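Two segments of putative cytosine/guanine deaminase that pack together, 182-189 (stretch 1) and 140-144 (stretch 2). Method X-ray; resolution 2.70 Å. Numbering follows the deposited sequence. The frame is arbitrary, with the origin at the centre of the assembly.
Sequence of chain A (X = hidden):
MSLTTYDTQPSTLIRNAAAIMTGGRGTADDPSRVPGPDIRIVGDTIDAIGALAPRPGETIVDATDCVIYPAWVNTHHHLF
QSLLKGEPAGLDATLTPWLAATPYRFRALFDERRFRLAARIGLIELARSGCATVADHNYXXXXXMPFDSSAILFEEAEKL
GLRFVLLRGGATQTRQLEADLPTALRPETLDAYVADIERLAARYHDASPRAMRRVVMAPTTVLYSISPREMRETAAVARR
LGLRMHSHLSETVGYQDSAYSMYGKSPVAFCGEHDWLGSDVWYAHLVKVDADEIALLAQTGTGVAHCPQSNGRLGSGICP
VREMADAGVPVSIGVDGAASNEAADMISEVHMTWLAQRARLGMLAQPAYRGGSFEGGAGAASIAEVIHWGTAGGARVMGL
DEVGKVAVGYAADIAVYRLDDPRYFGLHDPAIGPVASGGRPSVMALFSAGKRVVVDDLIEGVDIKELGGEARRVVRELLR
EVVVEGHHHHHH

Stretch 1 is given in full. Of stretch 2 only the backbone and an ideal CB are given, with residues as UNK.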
ATOM      1  N   PRO A 182     -10.367   6.246 -27.787  1.00 75.72           N
ATOM      2  CA  PRO A 182     -10.547   4.821 -28.108  1.00 74.16           C
ATOM      3  C   PRO A 182     -11.256   3.989 -27.038  1.00 73.35           C
ATOM      4  O   PRO A 182     -11.445   4.430 -25.907  1.00 73.48           O
ATOM      5  CB  PRO A 182      -9.117   4.342 -28.346  1.00 75.33           C
ATOM      6  CG  PRO A 182      -8.305   5.218 -27.399  1.00 75.35           C
ATOM      7  CD  PRO A 182      -8.941   6.585 -27.587  1.00 75.31           C
ATOM      8  N   THR A 183     -11.642   2.774 -27.421  1.00 73.02           N
ATOM      9  CA  THR A 183     -12.316   1.819 -26.537  1.00 72.06           C
ATOM     10  C   THR A 183     -11.856   1.949 -25.084  1.00 71.06           C
ATOM     11  O   THR A 183     -12.645   2.229 -24.191  1.00 71.10           O
ATOM     12  CB  THR A 183     -12.020   0.338 -26.964  1.00 72.42           C
ATOM     13  OG1 THR A 183     -12.195   0.186 -28.380  1.00 73.32           O
ATOM     14  CG2 THR A 183     -12.952  -0.639 -26.240  1.00 70.54           C
ATOM     15  N   ALA A 184     -10.563   1.744 -24.868  1.00 70.23           N
ATOM     16  CA  ALA A 184      -9.959   1.777 -23.536  1.00 68.84           C
ATOM     17  C   ALA A 184     -10.142   3.010 -22.645  1.00 68.29           C
ATOM     18  O   ALA A 184     -10.236   2.873 -21.426  1.00 68.22           O
ATOM     19  CB  ALA A 184      -8.477   1.464 -23.659  1.00 68.27           C
ATOM     20  N   LEU A 185     -10.190   4.206 -23.225  1.00 67.61           N
ATOM     21  CA  LEU A 185     -10.332   5.408 -22.406  1.00 66.96           C
ATOM     22  C   LEU A 185     -11.742   5.948 -22.200  1.00 66.74           C
ATOM     23  O   LEU A 185     -11.907   7.032 -21.638  1.00 66.42           O
ATOM     24  CB  LEU A 185      -9.453   6.534 -22.961  1.00 68.36           C
ATOM     25  CG  LEU A 185      -7.930   6.338 -22.961  1.00 69.56           C
ATOM     26  CD1 LEU A 185      -7.515   5.829 -21.580  1.00 69.90           C
ATOM     27  CD2 LEU A 185      -7.493   5.363 -24.069  1.00 69.95           C
ATOM     28  N   ARG A 186     -12.760   5.213 -22.646  1.00 66.64           N
ATOM     29  CA  ARG A 186     -14.145   5.662 -22.489  1.00 65.89           C
ATOM     30  C   ARG A 186     -14.699   5.380 -21.109  1.00 64.73           C
ATOM     31  O   ARG A 186     -14.522   4.284 -20.565  1.00 64.51           O
ATOM     32  CB  ARG A 186     -15.061   4.998 -23.515  1.00 67.66           C
ATOM     33  CG  ARG A 186     -15.305   5.828 -24.759  1.00 69.56           C
ATOM     34  CD  ARG A 186     -16.010   5.003 -25.799  1.00 71.38           C
ATOM     35  NE  ARG A 186     -15.674   5.446 -27.145  1.00 72.24           N
ATOM     36  CZ  ARG A 186     -15.762   4.666 -28.213  1.00 73.05           C
ATOM     37  NH1 ARG A 186     -16.177   3.408 -28.076  1.00 72.77           N
ATOM     38  NH2 ARG A 186     -15.438   5.141 -29.411  1.00 73.26           N
ATOM     39  N   PRO A 187     -15.403   6.363 -20.532  1.00 63.42           N
ATOM     40  CA  PRO A 187     -15.968   6.165 -19.199  1.00 63.60           C
ATOM     41  C   PRO A 187     -17.002   5.042 -19.121  1.00 64.09           C
ATOM     42  O   PRO A 187     -17.489   4.541 -20.130  1.00 64.61           O
ATOM     43  CB  PRO A 187     -16.548   7.543 -18.858  1.00 63.22           C
ATOM     44  CG  PRO A 187     -16.857   8.138 -20.193  1.00 62.56           C
ATOM     45  CD  PRO A 187     -15.699   7.710 -21.050  1.00 63.01           C
ATOM     46  N   GLU A 188     -17.305   4.630 -17.901  1.00 65.08           N
ATOM     47  CA  GLU A 188     -18.292   3.596 -17.674  1.00 65.62           C
ATOM     48  C   GLU A 188     -19.533   4.301 -17.167  1.00 65.70           C
ATOM     49  O   GLU A 188     -19.443   5.312 -16.472  1.00 66.06           O
ATOM     50  CB  GLU A 188     -17.823   2.617 -16.605  1.00 65.99           C
ATOM     51  CG  GLU A 188     -16.731   1.684 -17.009  1.00 68.04           C
ATOM     52  CD  GLU A 188     -16.349   0.788 -15.853  1.00 70.61           C
ATOM     53  OE1 GLU A 188     -15.908   1.331 -14.811  1.00 71.99           O
ATOM     54  OE2 GLU A 188     -16.492  -0.451 -15.976  1.00 71.12           O
ATOM     55  N   THR A 189     -20.695   3.776 -17.509  1.00 65.40           N
ATOM     56  CA  THR A 189     -21.916   4.389 -17.032  1.00 64.61           C
ATOM     57  C   THR A 189     -21.973   4.128 -15.527  1.00 63.32           C
ATOM     58  O   THR A 189     -21.499   3.098 -15.061  1.00 62.05           O
ATOM     59  CB  THR A 189     -23.135   3.785 -17.740  1.00 64.39           C
ATOM     60  OG1 THR A 189     -24.295   3.963 -16.922  1.00 68.57           O
ATOM     61  CG2 THR A 189     -22.914   2.301 -18.011  1.00 63.68           C
ATOM     62  N   UNK A 140      -7.961   0.884 -14.644  1.00 59.74           N
ATOM     63  CA  UNK A 140      -8.069   0.445 -16.017  1.00 61.50           C
ATOM     64  C   UNK A 140      -9.355  -0.401 -16.069  1.00 61.49           C
ATOM     65  O   UNK A 140      -9.407  -1.559 -15.635  1.00 60.07           O
ATOM     66  CB  UNK A 140      -6.833  -0.334 -16.471  1.00 61.50           C
ATOM     67  N   UNK A 141     -10.412   0.252 -16.549  1.00 61.73           N
ATOM     68  CA  UNK A 141     -11.738  -0.325 -16.706  1.00 61.89           C
ATOM     69  C   UNK A 141     -12.377   0.472 -17.841  1.00 62.97           C
ATOM     70  O   UNK A 141     -12.135   1.675 -17.982  1.00 62.82           O
ATOM     71  CB  UNK A 141     -12.559  -0.268 -15.416  1.00 61.89           C
ATOM     72  N   UNK A 142     -13.183  -0.195 -18.659  1.00 63.81           N
ATOM     73  CA  UNK A 142     -13.856   0.458 -19.779  1.00 63.68           C
ATOM     74  C   UNK A 142     -14.828  -0.528 -20.391  1.00 63.49           C
ATOM     75  O   UNK A 142     -14.585  -1.733 -20.374  1.00 62.20           O
ATOM     76  CB  UNK A 142     -12.855   0.959 -20.822  1.00 63.68           C
ATOM     77  N   UNK A 143     -15.949  -0.027 -20.927  1.00 63.82           N
ATOM     78  CA  UNK A 143     -16.953  -0.895 -21.538  1.00 62.71           C
ATOM     79  C   UNK A 143     -16.356  -1.930 -22.488  1.00 62.14           C
ATOM     80  O   UNK A 143     -15.588  -1.593 -23.388  1.00 61.07           O
ATOM     81  CB  UNK A 143     -17.977  -0.045 -22.293  1.00 62.71           C
ATOM     82  N   UNK A 144     -16.697  -3.194 -22.267  1.00 61.97           N
ATOM     83  CA  UNK A 144     -16.213  -4.250 -23.136  1.00 63.18           C
ATOM     84  C   UNK A 144     -14.784  -4.724 -22.950  1.00 64.67           C
ATOM     85  O   UNK A 144     -14.269  -5.465 -23.790  1.00 65.60           O
ATOM     86  CB  UNK A 144     -16.368  -3.782 -24.585  1.00 63.18           C
TER

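Position 140 has nothing of stretch 1 within 5.5 Å of its ideal CB. The CA-to-CB bond points sideways, and phi/psi of -90/100 suits most residues. Stretch 1 therefore sets no requirement here. The deposited residue is Val140, which makes no contact with stretch 1.

Position 141 is extended, with phi/psi of -153/145. Its CA-to-CB bond also runs sideways. The nearest feature of stretch 1 is the carboxylate of Glu188, whose OE1 lies 3.8 Å from the ideal CB at position 141. A polar side chain able to donate a hydrogen bond could suit, and so could a basic one. A larger side chain that turns away from the carboxylate is equally possible. The deposited residue is Tyr141, which takes the last course. With chi1 at -66° (m), its ring leads away from stretch 1. The closest approach is Glu188 OE1 to Tyr141 CB, 3.7 Å, which is a plain contact. The carboxylate oxygens and Tyr141 OH find hydrogen bonds elsewhere in the structure.

Position 142 is the centre of the contact. Its CA is 5.6 Å from the CA of Ala184, the closest CA pair between the stretches. Phi/psi of -173/148 is again extended. Three carbonyl oxygens lie near the ideal CB of position 142: Ala184 O at 3.3 Å, Thr183 O at 3.6 Å and Arg186 O at 3.7 Å. The first is tight, so branching at CB would risk crowding. The carbonyls crowd the m and t directions at position 142, which leaves p as the open one. Beyond them lie the backbone and methyl group of Ala184 and the methyl group of Thr183, which favour a flat, largely apolar side chain. Phenylalanine, tyrosine or histidine could be considered. The deposited residue is Tyr142, with chi1 at 58° (p). Its ring lies against the 3-10 segment, with Ala184 CA over one face. Ala184 CA is 3.6 Å from the centroid of the Tyr142 ring and 12° off the normal, a CH-pi contact. Ala184 CB adds an apolar contact to Tyr142 CE2 at 4.1 Å. Thr183 CG2 reaches Tyr142 CE1 at 3.6 Å. Tyr142 has the largest covered area of the two stretches.

Position 143 has phi/psi of -47/127, which is compatible with proline. The ideal CB of position 143 has room, with Pro187 O at 5.1 Å. Its backbone N makes no hydrogen bond to stretch 1, so nothing there demands an N-H. Small or medium side chains would also fit. The deposited residue is Pro143. Pro143 CD lies 3.5 Å from both Arg186 O and Pro187 O, and 4.0 Å from Glu188 CG. A water donates to Pro143 O at 2.9 Å and to Thr183 O at 3.0 Å. This bridge matters because no direct hydrogen bond joins the stretches.

Position 144 has phi/psi of 78/11. Positive phi favours glycine, with asparagine or aspartate as alternatives. The ideal CB of position 144 is 4.9 Å from Thr183 CG2, so crowding is not the reason. The deposited residue is Gly144.

Stretch 2 140-144: VYYPG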
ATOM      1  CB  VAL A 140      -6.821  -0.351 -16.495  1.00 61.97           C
ATOM      2  CG1 VAL A 140      -5.605   0.097 -15.703  1.00 63.46           C
ATOM      3  CG2 VAL A 140      -7.037  -1.836 -16.403  1.00 60.67           C
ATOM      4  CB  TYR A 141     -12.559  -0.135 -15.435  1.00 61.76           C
ATOM      5  CG  TYR A 141     -12.029  -0.887 -14.233  1.00 61.61           C
ATOM      6  CD1 TYR A 141     -12.051  -2.284 -14.197  1.00 60.19           C
ATOM      7  CD2 TYR A 141     -11.499  -0.199 -13.131  1.00 60.93           C
ATOM      8  CE1 TYR A 141     -11.565  -2.974 -13.109  1.00 59.70           C
ATOM      9  CE2 TYR A 141     -11.005  -0.883 -12.026  1.00 59.81           C
ATOM     10  CZ  TYR A 141     -11.041  -2.270 -12.031  1.00 60.34           C
ATOM     11  OH  TYR A 141     -10.522  -2.966 -10.979  1.00 59.95           O
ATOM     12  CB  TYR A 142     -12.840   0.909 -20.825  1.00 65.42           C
ATOM     13  CG  TYR A 142     -11.988  -0.212 -21.387  1.00 67.89           C
ATOM     14  CD1 TYR A 142     -12.374  -0.895 -22.547  1.00 69.09           C
ATOM     15  CD2 TYR A 142     -10.766  -0.552 -20.790  1.00 68.03           C
ATOM     16  CE1 TYR A 142     -11.563  -1.874 -23.109  1.00 70.09           C
ATOM     17  CE2 TYR A 142      -9.947  -1.529 -21.340  1.00 68.73           C
ATOM     18  CZ  TYR A 142     -10.347  -2.183 -22.503  1.00 69.94           C
ATOM     19  OH  TYR A 142      -9.519  -3.118 -23.083  1.00 70.13           O
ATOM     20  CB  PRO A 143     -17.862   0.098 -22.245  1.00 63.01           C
ATOM     21  CG  PRO A 143     -17.821   1.281 -21.327  1.00 62.52           C
ATOM     22  CD  PRO A 143     -16.351   1.391 -21.018  1.00 63.21           C
TER
HETATM   23  O   HOH W   1     -15.446   1.207 -24.032  1.00 61.86           O
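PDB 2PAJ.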